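Local atomic coordinates of flagellar hook-associated protein 2 (Helicobacter pylori, PDB entry 6IWY), a protein that caps the tip of the growing flagellar filament, where it promotes flagellin polymerization and keeps exported subunits from leaking out. Residues N206-I211 and D224-N229. Residues are numbered along the deposited sequence; the frame is centred on the assembly and turned at random.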
loop_
_atom_site.group_PDB
_atom_site.type_symbol
_atom_site.label_atom_id
_atom_site.label_comp_id
_atom_site.label_asym_id
_atom_site.label_seq_id
_atom_site.Cartn_x
_atom_site.Cartn_y
_atom_site.Cartn_z
ATOM N N ASN A 206 12.862 -3.622 -10.424
ATOM C CA ASN A 206 12.283 -2.282 -10.631
ATOM C C ASN A 206 11.606 -1.701 -9.386
ATOM O O ASN A 206 11.051 -0.616 -9.435
ATOM C CB ASN A 206 11.280 -2.289 -11.790
ATOM C CG ASN A 206 9.987 -3.062 -11.467
ATOM O OD1 ASN A 206 9.818 -3.618 -10.368
ATOM N ND2 ASN A 206 9.076 -3.115 -12.444
ATOM N N GLY A 207 11.610 -2.451 -8.289
ATOM C CA GLY A 207 11.052 -1.984 -7.031
ATOM C C GLY A 207 9.563 -2.200 -6.806
ATOM O O GLY A 207 9.040 -1.735 -5.804
ATOM N N ASP A 208 8.871 -2.868 -7.723
ATOM C CA ASP A 208 7.449 -3.108 -7.543
ATOM C C ASP A 208 7.255 -4.072 -6.358
ATOM O O ASP A 208 6.402 -3.872 -5.479
ATOM C CB ASP A 208 6.815 -3.635 -8.835
ATOM C CG ASP A 208 6.545 -2.525 -9.867
ATOM O OD1 ASP A 208 6.340 -1.343 -9.486
ATOM O OD2 ASP A 208 6.530 -2.817 -11.084
ATOM N N ILE A 209 8.061 -5.111 -6.306
ATOM C CA ILE A 209 7.987 -6.010 -5.168
ATOM C C ILE A 209 9.193 -5.806 -4.290
ATOM O O ILE A 209 10.334 -5.868 -4.761
ATOM C CB ILE A 209 7.905 -7.490 -5.561
ATOM C CG1 ILE A 209 6.618 -7.752 -6.322
ATOM C CG2 ILE A 209 7.838 -8.324 -4.340
ATOM C CD1 ILE A 209 6.426 -9.247 -6.696
ATOM N N SER A 210 8.939 -5.580 -3.012
ATOM C CA SER A 210 10.012 -5.545 -2.052
ATOM C C SER A 210 9.594 -6.201 -0.751
ATOM O O SER A 210 8.405 -6.349 -0.456
ATOM C CB SER A 210 10.436 -4.102 -1.800
ATOM O OG SER A 210 9.313 -3.353 -1.412
ATOM N N ILE A 211 10.610 -6.578 0.013
ATOM C CA ILE A 211 10.470 -7.155 1.327
ATOM C C ILE A 211 11.406 -6.400 2.268
ATOM O O ILE A 211 12.603 -6.630 2.268
ATOM C CB ILE A 211 10.877 -8.618 1.284
ATOM C CG1 ILE A 211 9.914 -9.411 0.404
ATOM C CG2 ILE A 211 10.856 -9.224 2.661
ATOM C CD1 ILE A 211 10.595 -10.282 -0.540
ATOM N N ASP A 224 3.691 -4.957 -2.497
ATOM C CA ASP A 224 3.548 -4.923 -3.946
ATOM C C ASP A 224 2.855 -3.613 -4.343
ATOM O O ASP A 224 1.673 -3.431 -4.061
ATOM C CB ASP A 224 2.721 -6.106 -4.420
ATOM C CG ASP A 224 2.573 -6.147 -5.953
ATOM O OD1 ASP A 224 3.320 -5.433 -6.689
ATOM O OD2 ASP A 224 1.695 -6.918 -6.428
ATOM N N ARG A 225 3.591 -2.710 -4.981
ATOM C CA ARG A 225 3.043 -1.437 -5.344
ATOM C C ARG A 225 1.990 -1.560 -6.413
ATOM O O ARG A 225 1.152 -0.665 -6.528
ATOM C CB ARG A 225 4.096 -0.501 -5.871
ATOM C CG ARG A 225 5.225 -0.132 -4.954
ATOM C CD ARG A 225 6.317 0.708 -5.750
ATOM N NE ARG A 225 7.578 0.691 -4.994
ATOM C CZ ARG A 225 7.931 1.584 -4.058
ATOM N NH1 ARG A 225 7.147 2.637 -3.766
ATOM N NH2 ARG A 225 9.089 1.423 -3.404
ATOM N N ARG A 226 2.005 -2.624 -7.215
ATOM C CA ARG A 226 0.927 -2.770 -8.208
ATOM C C ARG A 226 -0.402 -3.181 -7.578
ATOM O O ARG A 226 -1.445 -3.101 -8.223
ATOM C CB ARG A 226 1.238 -3.726 -9.358
ATOM C CG ARG A 226 2.662 -3.767 -9.883
ATOM C CD ARG A 226 3.284 -5.028 -9.304
ATOM N NE ARG A 226 3.327 -6.072 -10.299
ATOM C CZ ARG A 226 3.205 -7.374 -10.069
ATOM N NH1 ARG A 226 2.981 -7.857 -8.854
ATOM N NH2 ARG A 226 3.272 -8.193 -11.116
ATOM N N GLY A 227 -0.370 -3.610 -6.322
ATOM C CA GLY A 227 -1.576 -3.936 -5.601
ATOM C C GLY A 227 -2.083 -5.358 -5.722
ATOM O O GLY A 227 -3.114 -5.663 -5.191
ATOM N N GLY A 228 -1.355 -6.250 -6.374
ATOM C CA GLY A 228 -1.850 -7.610 -6.559
ATOM C C GLY A 228 -1.973 -8.400 -5.255
ATOM O O GLY A 228 -1.326 -8.096 -4.275
ATOM N N ASN A 229 -2.813 -9.427 -5.272
ATOM C CA ASN A 229 -2.902 -10.387 -4.195
ATOM C C ASN A 229 -1.536 -10.839 -3.735
ATOM O O ASN A 229 -0.647 -11.042 -4.549
ATOM C CB ASN A 229 -3.693 -11.583 -4.660
ATOM C CG ASN A 229 -5.157 -11.267 -4.875
ATOM O OD1 ASN A 229 -5.610 -10.151 -4.648
ATOM N ND2 ASN A 229 -5.909 -12.252 -5.311
#
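R225 points at the 206-211 segment and donates its NE-H to the carbonyl O of G207, 2.9 Å away. The R225 chain is extended from CG to NE, and G207 O lies in the guanidinium plane, at its edge. Seen from the acceptor, the donor sits above the G207 carbonyl plane, 41° out of it. The backbone N of R225 also bonds to D208 O, at 3.1 Å. One arginine thus holds two successive carbonyls. D208 O also receives a CA-H...O contact from D224.

R226 meets the side chain of D208. Its chain bends at chi2 and chi3 and crosses the D208 side chain at about a right angle. R226 CD packs on D208 CB at 3.8 Å. The D208 carboxylate and the R226 guanidinium are nearly parallel, 19° apart, but their charged atoms do not touch. R226 NH1 instead forms a salt bridge with D224 OD2 (2.9 Å) and also bonds to the carbonyl O of K158. On the 206-211 side, N206 OD1 accepts from D208 N in an Asx turn.

I209 and D224 form an antiparallel, non-hydrogen-bonded pair. It is the pair at the open end of the hairpin of strands 209-214 and 219-224, where the second strand runs into a type I turn, D224 to G227. I209 packs on helices 179-196 and 201-205, and L203 of the latter also touches D208 and R226. On the other side of strand 219-224, S129 of strand 129-132 has a backbone hydrogen bond with D224, and its OG bonds to G228 O.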